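Local coordinates for triacylglycerol lipase (PDB 3O0D), which probably hydrolyses the ester bonds of triacylglycerols, as an extracellular, glycosylated lipase of the alpha/beta-hydrolase fold from the yeast Yarrowia lipolytica, at residues A[9-15]-A[257-263]; A[65-71]-A[83-89]; A[133-137]-A[170-174]. One frame throughout, in Å; residues are numbered along the deposited sequence.

All three contacts belong to one alpha/beta-hydrolase domain built round a mixed sheet. Contact 1 (9-15 with 257-263) ties the N-terminal helix 12-27 to the approach to strand 262-265, and the chain loop it closes holds the other two. Contact 2 (65-71 with 83-89) pairs strands 68-75 and 80-87 towards the other end of that sheet, its centre about 28 Å from that of contact 1. Contact 3 (133-137 with 170-174), later in the chain, packs helices 127-150 and 163-177 together. Contacts 2 and 3 touch, their centres about 11 Å apart, as Val68 meets Thr136 and Leu83 meets Phe171: the helix pair lies directly on the hairpin.

Contact 1: A[9-15]-A[257-263]; sequences HIDQESY and PPLSNVV
Tyr15, in the first turn of helix 12-27, reaches Pro257, 242 residues further on in the loop leading to strand 262-265 of the alpha/beta-hydrolase sheet, and so joins the N-terminal helix to that loop. The direct polar link is a phenol bond: Tyr15 OH donates to Pro257 O at 2.6 Å, in the carbonyl plane and on a lone pair. With CG anti to the backbone N (chi1 179°), the ring extends from the helix towards the proline.

Apolar contacts fill the middle. Leu259 CD1 lies 3.6 Å from Tyr15 CB and also touches Ile10 CG1, while CD2 meets Gln12 OE1, and Gln12 NE2 is hydrogen-bonded to Asn16 OD1. Val262 divides its two methyls: CG1 packs on Ile10 CD1 at 3.7 Å, CG2 on Tyr15 CE1. Phe293 meets the Tyr15 ring edge-to-face.

The helix start has its own cap. Asp11 OD1 accepts from Ser14 N at 2.9 Å and from Ser14 OG, the two donors approaching from opposite faces of the carboxylate plane.

Water completes the join: one molecule donates to Leu259 O and Val262 O, accepts from Ile10 N, and lies in the His9 ring plane, 2.8 Å from ND1.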
loop_
_atom_site.group_PDB
_atom_site.type_symbol
_atom_site.label_atom_id
_atom_site.label_comp_id
_atom_site.label_asym_id
_atom_site.label_seq_id
_atom_site.Cartn_x
_atom_site.Cartn_y
_atom_site.Cartn_z
ATOM N N HIS A 9 16.996 -13.095 0.309
ATOM C CA HIS A 9 15.914 -13.981 -0.068
ATOM C C HIS A 9 14.870 -14.213 0.993
ATOM O O HIS A 9 15.093 -13.816 2.152
ATOM C CB HIS A 9 16.518 -15.369 -0.560
ATOM C CG HIS A 9 17.190 -15.290 -1.874
ATOM N ND1 HIS A 9 16.466 -15.127 -3.038
ATOM C CD2 HIS A 9 18.513 -15.256 -2.231
ATOM C CE1 HIS A 9 17.323 -15.092 -4.070
ATOM N NE2 HIS A 9 18.552 -15.130 -3.601
ATOM N N ILE A 10 13.751 -14.863 0.606
ATOM C CA ILE A 10 12.666 -15.129 1.558
ATOM C C ILE A 10 12.282 -16.597 1.471
ATOM O O ILE A 10 12.686 -17.290 0.507
ATOM C CB ILE A 10 11.364 -14.310 1.232
ATOM C CG1 ILE A 10 10.766 -14.626 -0.166
ATOM C CG2 ILE A 10 11.713 -12.756 1.355
ATOM C CD1 ILE A 10 9.345 -13.919 -0.339
ATOM N N ASP A 11 11.499 -17.046 2.428
ATOM C CA ASP A 11 11.004 -18.394 2.432
ATOM C C ASP A 11 9.556 -18.480 1.928
ATOM O O ASP A 11 8.958 -17.512 1.689
ATOM C CB ASP A 11 11.134 -19.002 3.817
ATOM C CG ASP A 11 10.268 -18.323 4.853
ATOM O OD1 ASP A 11 9.431 -17.528 4.556
ATOM O OD2 ASP A 11 10.470 -18.632 6.012
ATOM N N GLN A 12 9.073 -19.689 1.718
ATOM C CA GLN A 12 7.816 -19.838 1.040
ATOM C C GLN A 12 6.658 -19.287 1.902
ATOM O O GLN A 12 5.722 -18.713 1.352
ATOM C CB GLN A 12 7.538 -21.312 0.739
ATOM C CG GLN A 12 6.243 -21.577 -0.088
ATOM C CD GLN A 12 6.401 -21.077 -1.522
ATOM O OE1 GLN A 12 7.386 -21.361 -2.244
ATOM N NE2 GLN A 12 5.452 -20.250 -1.932
ATOM N N GLU A 13 6.804 -19.428 3.225
ATOM C CA GLU A 13 5.757 -18.892 4.091
ATOM C C GLU A 13 5.590 -17.345 3.883
ATOM O O GLU A 13 4.447 -16.844 3.887
ATOM C CB GLU A 13 6.030 -19.218 5.543
ATOM C CG GLU A 13 4.957 -18.774 6.389
ATOM C CD GLU A 13 5.189 -19.089 7.893
ATOM O OE1 GLU A 13 6.229 -19.677 8.238
ATOM O OE2 GLU A 13 4.285 -18.719 8.704
ATOM N N SER A 14 6.741 -16.672 3.727
ATOM C CA SER A 14 6.743 -15.218 3.547
ATOM C C SER A 14 6.242 -14.921 2.178
ATOM O O SER A 14 5.432 -13.981 2.030
ATOM C CB SER A 14 8.197 -14.711 3.622
ATOM O OG SER A 14 8.646 -14.861 4.976
ATOM N N TYR A 15 6.613 -15.719 1.178
ATOM C CA TYR A 15 6.094 -15.478 -0.164
ATOM C C TYR A 15 4.537 -15.609 -0.147
ATOM O O TYR A 15 3.822 -14.782 -0.712
ATOM C CB TYR A 15 6.652 -16.607 -1.105
ATOM C CG TYR A 15 6.173 -16.518 -2.541
ATOM C CD1 TYR A 15 7.104 -16.143 -3.536
ATOM C CD2 TYR A 15 4.856 -16.930 -2.915
ATOM C CE1 TYR A 15 6.713 -16.098 -4.879
ATOM C CE2 TYR A 15 4.436 -16.910 -4.287
ATOM C CZ TYR A 15 5.390 -16.498 -5.219
ATOM O OH TYR A 15 4.925 -16.448 -6.514
ATOM N N PRO A 257 5.805 -15.068 -9.608
ATOM C CA PRO A 257 7.227 -15.178 -9.682
ATOM C C PRO A 257 7.685 -16.452 -8.920
ATOM O O PRO A 257 7.018 -16.931 -7.932
ATOM C CB PRO A 257 7.711 -13.944 -8.921
ATOM C CG PRO A 257 6.562 -13.560 -7.984
ATOM C CD PRO A 257 5.326 -13.935 -8.760
ATOM N N PRO A 258 8.835 -16.962 -9.332
ATOM C CA PRO A 258 9.492 -17.989 -8.529
ATOM C C PRO A 258 9.873 -17.426 -7.120
ATOM O O PRO A 258 10.125 -16.248 -6.899
ATOM C CB PRO A 258 10.760 -18.348 -9.285
ATOM C CG PRO A 258 10.741 -17.563 -10.476
ATOM C CD PRO A 258 9.672 -16.512 -10.466
ATOM N N LEU A 259 9.938 -18.358 -6.164
ATOM C CA LEU A 259 10.338 -17.967 -4.800
ATOM C C LEU A 259 11.682 -17.283 -4.752
ATOM O O LEU A 259 11.833 -16.350 -3.978
ATOM C CB LEU A 259 10.411 -19.290 -3.946
ATOM C CG LEU A 259 10.842 -19.062 -2.489
ATOM C CD1 LEU A 259 9.884 -18.150 -1.761
ATOM C CD2 LEU A 259 10.758 -20.497 -1.781
ATOM N N SER A 260 12.644 -17.718 -5.576
ATOM C CA SER A 260 13.976 -17.143 -5.535
ATOM C C SER A 260 13.993 -15.634 -5.936
ATOM O O SER A 260 15.008 -14.981 -5.720
ATOM C CB SER A 260 14.865 -17.904 -6.521
ATOM O OG SER A 260 14.232 -18.026 -7.793
ATOM N N ASN A 261 12.912 -15.208 -6.538
ATOM C CA ASN A 261 12.929 -13.905 -7.222
ATOM C C ASN A 261 12.056 -12.872 -6.529
ATOM O O ASN A 261 11.847 -11.765 -7.071
ATOM C CB ASN A 261 12.498 -14.073 -8.642
ATOM C CG ASN A 261 13.661 -14.565 -9.469
ATOM O OD1 ASN A 261 14.345 -13.789 -10.241
ATOM N ND2 ASN A 261 13.935 -15.823 -9.325
ATOM N N VAL A 262 11.700 -13.107 -5.276
ATOM C CA VAL A 262 11.108 -12.024 -4.479
ATOM C C VAL A 262 12.156 -11.731 -3.325
ATOM O O VAL A 262 12.489 -12.659 -2.555
ATOM C CB VAL A 262 9.774 -12.467 -3.885
ATOM C CG1 VAL A 262 9.103 -11.327 -2.995
ATOM C CG2 VAL A 262 8.741 -12.970 -4.921
ATOM N N VAL A 263 12.647 -10.500 -3.209
ATOM C CA VAL A 263 13.799 -10.265 -2.331
ATOM C C VAL A 263 13.422 -9.103 -1.384
ATOM O O VAL A 263 12.623 -8.220 -1.750
ATOM C CB VAL A 263 15.120 -9.983 -3.100
ATOM C CG1 VAL A 263 15.569 -11.260 -3.863
ATOM C CG2 VAL A 263 14.947 -8.736 -4.075
HETATM O O HOH W 1 13.753 -15.129 -2.366
#

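Contact 2: A[65-71]-A[83-89]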
loop_
_atom_site.group_PDB
_atom_site.type_symbol
_atom_site.label_atom_id
_atom_site.label_comp_id
_atom_site.label_asym_id
_atom_site.label_seq_id
_atom_site.Cartn_x
_atom_site.Cartn_y
_atom_site.Cartn_z
ATOM N N ILE A 65 -9.821 13.380 -8.616
ATOM C CA ILE A 65 -8.843 12.490 -9.250
ATOM C C ILE A 65 -8.108 11.653 -8.207
ATOM O O ILE A 65 -7.715 10.534 -8.491
ATOM C CB ILE A 65 -7.843 13.264 -10.157
ATOM C CG1 ILE A 65 -6.923 12.284 -10.830
ATOM C CG2 ILE A 65 -7.002 14.268 -9.380
ATOM C CD1 ILE A 65 -7.680 11.428 -11.864
ATOM N N PHE A 66 -7.986 12.174 -6.998
ATOM C CA PHE A 66 -7.326 11.346 -5.924
ATOM C C PHE A 66 -8.255 10.661 -4.940
ATOM O O PHE A 66 -7.790 10.186 -3.855
ATOM C CB PHE A 66 -6.335 12.211 -5.215
ATOM C CG PHE A 66 -5.095 12.455 -6.013
ATOM C CD1 PHE A 66 -4.084 11.493 -6.075
ATOM C CD2 PHE A 66 -4.912 13.659 -6.683
ATOM C CE1 PHE A 66 -2.961 11.713 -6.793
ATOM C CE2 PHE A 66 -3.754 13.899 -7.404
ATOM C CZ PHE A 66 -2.801 12.951 -7.506
ATOM N N ASP A 67 -9.503 10.546 -5.281
ATOM C CA ASP A 67 -10.466 9.864 -4.431
ATOM C C ASP A 67 -10.313 8.326 -4.554
ATOM O O ASP A 67 -9.685 7.817 -5.503
ATOM C CB ASP A 67 -11.862 10.233 -4.788
ATOM C CG ASP A 67 -12.292 11.587 -4.159
ATOM O OD1 ASP A 67 -11.567 12.154 -3.299
ATOM O OD2 ASP A 67 -13.401 12.000 -4.515
ATOM N N VAL A 68 -10.903 7.636 -3.577
ATOM C CA VAL A 68 -10.627 6.223 -3.380
ATOM C C VAL A 68 -11.887 5.383 -3.342
ATOM O O VAL A 68 -13.031 5.871 -3.084
ATOM C CB VAL A 68 -9.740 5.993 -2.097
ATOM C CG1 VAL A 68 -8.377 6.597 -2.194
ATOM C CG2 VAL A 68 -10.518 6.469 -0.879
ATOM N N SER A 69 -11.746 4.053 -3.491
ATOM C CA SER A 69 -12.823 3.121 -3.377
ATOM C C SER A 69 -12.149 1.909 -2.626
ATOM O O SER A 69 -10.929 1.891 -2.502
ATOM C CB SER A 69 -13.286 2.588 -4.702
ATOM O OG SER A 69 -13.894 3.688 -5.485
ATOM N N GLY A 70 -12.977 0.990 -2.201
ATOM C CA GLY A 70 -12.309 -0.155 -1.439
ATOM C C GLY A 70 -13.340 -0.757 -0.533
ATOM O O GLY A 70 -14.563 -0.681 -0.720
ATOM N N TYR A 71 -12.828 -1.566 0.430
ATOM C CA TYR A 71 -13.822 -2.289 1.254
ATOM C C TYR A 71 -13.184 -2.604 2.629
ATOM O O TYR A 71 -11.973 -2.491 2.842
ATOM C CB TYR A 71 -14.281 -3.636 0.632
ATOM C CG TYR A 71 -13.098 -4.637 0.411
ATOM C CD1 TYR A 71 -12.775 -5.627 1.401
ATOM C CD2 TYR A 71 -12.408 -4.673 -0.780
ATOM C CE1 TYR A 71 -11.728 -6.523 1.190
ATOM C CE2 TYR A 71 -11.330 -5.593 -1.004
ATOM C CZ TYR A 71 -11.055 -6.516 -0.006
ATOM O OH TYR A 71 -10.039 -7.429 -0.232
ATOM N N LEU A 83 -8.683 -3.518 5.785
ATOM C CA LEU A 83 -9.125 -2.321 5.069
ATOM C C LEU A 83 -8.291 -2.323 3.733
ATOM O O LEU A 83 -7.095 -2.349 3.773
ATOM C CB LEU A 83 -8.744 -1.095 5.879
ATOM C CG LEU A 83 -9.062 0.225 5.097
ATOM C CD1 LEU A 83 -10.524 0.295 4.685
ATOM C CD2 LEU A 83 -8.705 1.383 6.049
ATOM N N VAL A 84 -9.037 -2.291 2.606
ATOM C CA VAL A 84 -8.355 -2.418 1.315
ATOM C C VAL A 84 -8.807 -1.199 0.518
ATOM O O VAL A 84 -9.996 -0.875 0.503
ATOM C CB VAL A 84 -8.865 -3.631 0.613
ATOM C CG1 VAL A 84 -8.348 -3.697 -0.889
ATOM C CG2 VAL A 84 -8.360 -4.950 1.374
ATOM N N ILE A 85 -7.798 -0.557 -0.076
ATOM C CA ILE A 85 -8.095 0.742 -0.752
ATOM C C ILE A 85 -7.489 0.709 -2.164
ATOM O O ILE A 85 -6.462 0.083 -2.420
ATOM C CB ILE A 85 -7.436 1.848 -0.042
ATOM C CG1 ILE A 85 -7.659 1.771 1.532
ATOM C CG2 ILE A 85 -8.123 3.213 -0.519
ATOM C CD1 ILE A 85 -6.644 2.654 2.343
ATOM N N ARG A 86 -8.141 1.434 -3.085
ATOM C CA ARG A 86 -7.626 1.569 -4.435
ATOM C C ARG A 86 -7.948 3.022 -4.817
ATOM O O ARG A 86 -8.703 3.677 -4.146
ATOM C CB ARG A 86 -8.365 0.584 -5.407
ATOM C CG ARG A 86 -9.914 0.569 -5.256
ATOM C CD ARG A 86 -10.793 0.276 -6.434
ATOM N NE ARG A 86 -10.469 0.906 -7.685
ATOM C CZ ARG A 86 -11.242 0.791 -8.761
ATOM N NH1 ARG A 86 -12.376 0.090 -8.704
ATOM N NH2 ARG A 86 -10.880 1.372 -9.885
ATOM N N GLY A 87 -7.332 3.504 -5.861
ATOM C CA GLY A 87 -7.835 4.767 -6.533
ATOM C C GLY A 87 -9.104 4.516 -7.265
ATOM O O GLY A 87 -9.282 3.499 -7.962
ATOM N N THR A 88 -10.078 5.483 -7.198
ATOM C CA THR A 88 -11.250 5.293 -7.950
ATOM C C THR A 88 -11.067 5.453 -9.493
ATOM O O THR A 88 -11.662 4.654 -10.279
ATOM C CB THR A 88 -12.365 6.306 -7.524
ATOM O OG1 THR A 88 -12.574 6.135 -6.096
ATOM C CG2 THR A 88 -13.707 5.963 -8.270
ATOM N N HIS A 89 -10.296 6.453 -9.866
ATOM C CA HIS A 89 -10.098 6.760 -11.278
ATOM C C HIS A 89 -9.124 5.761 -11.947
ATOM O O HIS A 89 -8.436 4.956 -11.256
ATOM C CB HIS A 89 -9.736 8.243 -11.422
ATOM C CG HIS A 89 -10.958 9.098 -11.251
ATOM N ND1 HIS A 89 -11.851 9.295 -12.282
ATOM C CD2 HIS A 89 -11.479 9.738 -10.166
ATOM C CE1 HIS A 89 -12.883 10.009 -11.838
ATOM N NE2 HIS A 89 -12.695 10.269 -10.553
HETATM O O HOH W 2 -8.888 8.198 -8.067
#
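Ile65 CD1 rests on His89 CB at 3.8 Å, at the open end of an antiparallel beta hairpin, away from its turn. A water next to this pair donates to Ile65 O and Asp67 O and accepts from His89 N. Asp67 O also takes a nearly straight bond from Thr88 N (2.9 Å, 178° at the hydrogen). Val68 CB then packs on Ile85 CG2. At Ser69 the backbone pairs both ways with Arg86, while the side chain reaches across: Ser69 OG donates to Thr88 OG1 at 2.8 Å, and Thr88 OG1 is itself bonded to Asp61 O. Gly70 CA comes within 3.1 Å of Val84 O, where a side chain would clash. Tyr71 again pairs both ways, with Val84, and folds its ring back over that residue. Its CG sits between backbone N and carbonyl carbon (chi1 60°), which brings Val84 CB over one ring face, a CH-pi contact 3.8 Å from the centroid. Tyr71 OH is hydrogen-bonded to Leu24 O. A serine in place of Tyr71 would probably uncover Val84 and leave Leu24 O without its phenol donor. Strand 53-60 flanks strand 68-75, strand 155-161 flanks strand 80-87, and helix 127-150 lies on Val68 and Ile85.

Contact 3: A[133-137]-A[170-174]; sequences YNNTY and LFGIN. With NAG (2-acetamido-2-deoxy-beta-D-glucopyranose), chain I; NAG (2-acetamido-2-deoxy-beta-D-glucopyranose), chain H.
Two helices of the alpha/beta-hydrolase fold, 127-150 and 163-177, meet here beside the N-glycans, with Tyr133 of the first laid against Leu170, Phe171 and Asn174 of the second. Tyr133 CB touches Leu170 CB at 3.6 Å, where the two backbones come nearest. Beyond it the ring runs alongside the second helix, CG being anti to the backbone N (chi1 160°), and CE1 packs on Phe171 CA and Asn174 CB. Tyr133 OH ends over the Asn174 amide, 3.1 Å from Asn174 CG, and is held from elsewhere, by a hydrogen bond to Ala112 O. The Tyr133 and Phe171 rings meet obliquely, planes at 59° and centroids 5.6 Å apart, with Tyr133 CE1 at Phe171 CD1.

The Phe171 ring lies against the first helix: Thr136 CG2 is 3.7 Å from its CD1, while Tyr137 CA and N come to the ring edge. The segments cross at -61° with axes 10.1 Å apart, a separation bridged by these large side chains. Helix 163-177 follows the probable nucleophile elbow, whose Ser162 would be the catalytic serine, so the helix leading away from that serine is packed against helix 127-150. Leu170 and Ile173 also touch Phe197 of helix 195-206.

Sugar closes the outer side. Asn134 points away from the second helix and carries one N-acetylglucosamine, joined through ND2 to C1, while its OD1 accepts from Ala112 N. The acetamido group of a second N-acetylglucosamine settles between Tyr137, Phe171 and Asn174: its methyl C8 is 3.5 Å from Tyr137 CE1 and also touches Phe171 CZ, and its carbonyl O7 lies in the plane of the Tyr137 ring, at the edge.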
loop_
_atom_site.group_PDB
_atom_site.type_symbol
_atom_site.label_atom_id
_atom_site.label_comp_id
_atom_site.label_asym_id
_atom_site.label_seq_id
_atom_site.Cartn_x
_atom_site.Cartn_y
_atom_site.Cartn_z
ATOM N N TYR A 133 -5.936 9.720 1.399
ATOM C CA TYR A 133 -6.000 9.286 2.863
ATOM C C TYR A 133 -7.289 9.903 3.455
ATOM O O TYR A 133 -8.108 9.241 4.042
ATOM C CB TYR A 133 -4.782 9.703 3.663
ATOM C CG TYR A 133 -5.219 9.654 5.117
ATOM C CD1 TYR A 133 -5.341 8.448 5.754
ATOM C CD2 TYR A 133 -5.438 10.850 5.845
ATOM C CE1 TYR A 133 -5.808 8.373 7.129
ATOM C CE2 TYR A 133 -5.887 10.781 7.186
ATOM C CZ TYR A 133 -6.051 9.573 7.807
ATOM O OH TYR A 133 -6.469 9.526 9.135
ATOM N N ASN A 134 -7.514 11.191 3.223
ATOM C CA ASN A 134 -8.705 11.766 3.804
ATOM C C ASN A 134 -9.959 11.219 3.326
ATOM O O ASN A 134 -10.923 11.094 4.082
ATOM C CB ASN A 134 -8.665 13.325 3.597
ATOM C CG ASN A 134 -8.523 14.067 4.859
ATOM O OD1 ASN A 134 -7.645 13.823 5.687
ATOM N ND2 ASN A 134 -9.399 15.099 4.979
ATOM N N ASN A 135 -10.019 10.960 2.025
ATOM C CA ASN A 135 -11.162 10.431 1.416
ATOM C C ASN A 135 -11.422 9.008 1.922
ATOM O O ASN A 135 -12.544 8.571 2.004
ATOM C CB ASN A 135 -11.049 10.502 -0.153
ATOM C CG ASN A 135 -12.310 10.237 -0.814
ATOM O OD1 ASN A 135 -13.404 10.919 -0.547
ATOM N ND2 ASN A 135 -12.300 9.324 -1.732
ATOM N N THR A 136 -10.376 8.295 2.236
ATOM C CA THR A 136 -10.610 6.951 2.862
ATOM C C THR A 136 -11.231 7.135 4.299
ATOM O O THR A 136 -12.272 6.566 4.574
ATOM C CB THR A 136 -9.312 6.154 3.028
ATOM O OG1 THR A 136 -8.556 6.151 1.837
ATOM C CG2 THR A 136 -9.654 4.635 3.400
ATOM N N TYR A 137 -10.635 8.005 5.079
ATOM C CA TYR A 137 -11.082 8.247 6.467
ATOM C C TYR A 137 -12.565 8.695 6.481
ATOM O O TYR A 137 -13.447 8.156 7.204
ATOM C CB TYR A 137 -10.153 9.227 7.139
ATOM C CG TYR A 137 -10.497 9.379 8.609
ATOM C CD1 TYR A 137 -9.867 8.605 9.583
ATOM C CD2 TYR A 137 -11.510 10.224 8.982
ATOM C CE1 TYR A 137 -10.239 8.707 10.930
ATOM C CE2 TYR A 137 -11.905 10.327 10.312
ATOM C CZ TYR A 137 -11.255 9.567 11.275
ATOM O OH TYR A 137 -11.651 9.723 12.598
ATOM N N LEU A 170 -0.606 5.920 4.494
ATOM C CA LEU A 170 -1.066 7.011 5.349
ATOM C C LEU A 170 -2.126 6.557 6.336
ATOM O O LEU A 170 -2.064 7.007 7.505
ATOM C CB LEU A 170 -1.662 8.151 4.455
ATOM C CG LEU A 170 -0.555 8.763 3.654
ATOM C CD1 LEU A 170 -1.198 9.898 2.695
ATOM C CD2 LEU A 170 0.491 9.342 4.492
ATOM N N PHE A 171 -3.042 5.661 5.927
ATOM C CA PHE A 171 -4.090 5.228 6.831
ATOM C C PHE A 171 -3.409 4.368 7.927
ATOM O O PHE A 171 -3.822 4.436 9.140
ATOM C CB PHE A 171 -5.182 4.422 6.104
ATOM C CG PHE A 171 -6.446 4.408 6.824
ATOM C CD1 PHE A 171 -7.511 5.213 6.399
ATOM C CD2 PHE A 171 -6.582 3.663 8.026
ATOM C CE1 PHE A 171 -8.735 5.255 7.091
ATOM C CE2 PHE A 171 -7.747 3.717 8.734
ATOM C CZ PHE A 171 -8.872 4.532 8.279
ATOM N N GLY A 172 -2.403 3.557 7.558
ATOM C CA GLY A 172 -1.674 2.811 8.609
ATOM C C GLY A 172 -0.939 3.695 9.618
ATOM O O GLY A 172 -0.920 3.461 10.854
ATOM N N ILE A 173 -0.418 4.798 9.124
ATOM C CA ILE A 173 0.258 5.774 9.969
ATOM C C ILE A 173 -0.786 6.396 10.901
ATOM O O ILE A 173 -0.493 6.502 12.131
ATOM C CB ILE A 173 1.012 6.825 9.171
ATOM C CG1 ILE A 173 2.257 6.180 8.512
ATOM C CG2 ILE A 173 1.578 7.946 10.143
ATOM C CD1 ILE A 173 2.757 7.033 7.364
ATOM N N ASN A 174 -1.954 6.757 10.383
ATOM C CA ASN A 174 -3.123 7.275 11.195
ATOM C C ASN A 174 -3.409 6.274 12.356
ATOM O O ASN A 174 -3.379 6.636 13.516
ATOM C CB ASN A 174 -4.363 7.459 10.315
ATOM C CG ASN A 174 -5.613 7.228 11.023
ATOM O OD1 ASN A 174 -6.477 6.310 10.716
ATOM N ND2 ASN A 174 -5.794 8.058 12.059
HETATM C C1 NAG I . -9.448 15.929 6.168
HETATM C C2 NAG I . -9.194 17.405 5.883
HETATM C C3 NAG I . -9.619 18.187 7.122
HETATM C C4 NAG I . -11.014 17.845 7.643
HETATM C C5 NAG I . -11.170 16.334 7.809
HETATM C C6 NAG I . -12.591 15.828 8.014
HETATM C C7 NAG I . -7.392 17.908 4.339
HETATM C C8 NAG I . -5.968 18.224 4.094
HETATM N N2 NAG I . -7.809 17.690 5.603
HETATM O O3 NAG I . -9.495 19.602 6.895
HETATM O O4 NAG I . -11.088 18.462 8.922
HETATM O O5 NAG I . -10.761 15.680 6.607
HETATM O O6 NAG I . -12.468 14.580 8.661
HETATM O O7 NAG I . -8.157 17.851 3.394
HETATM C C1 NAG H . -9.023 8.253 15.299
HETATM C C2 NAG H . -9.068 6.715 15.150
HETATM C C3 NAG H . -9.561 6.126 16.466
HETATM C C4 NAG H . -8.699 6.605 17.638
HETATM C C5 NAG H . -8.793 8.112 17.644
HETATM C C6 NAG H . -8.160 8.845 18.842
HETATM C C7 NAG H . -9.553 5.860 12.896
HETATM C C8 NAG H . -10.591 5.383 11.922
HETATM N N2 NAG H . -9.982 6.261 14.098
HETATM O O3 NAG H . -9.531 4.690 16.348
HETATM O O4 NAG H . -9.282 6.143 18.860
HETATM O O5 NAG H . -8.220 8.570 16.400
HETATM O O6 NAG H . -6.914 8.288 19.063
HETATM O O7 NAG H . -8.374 5.908 12.592
#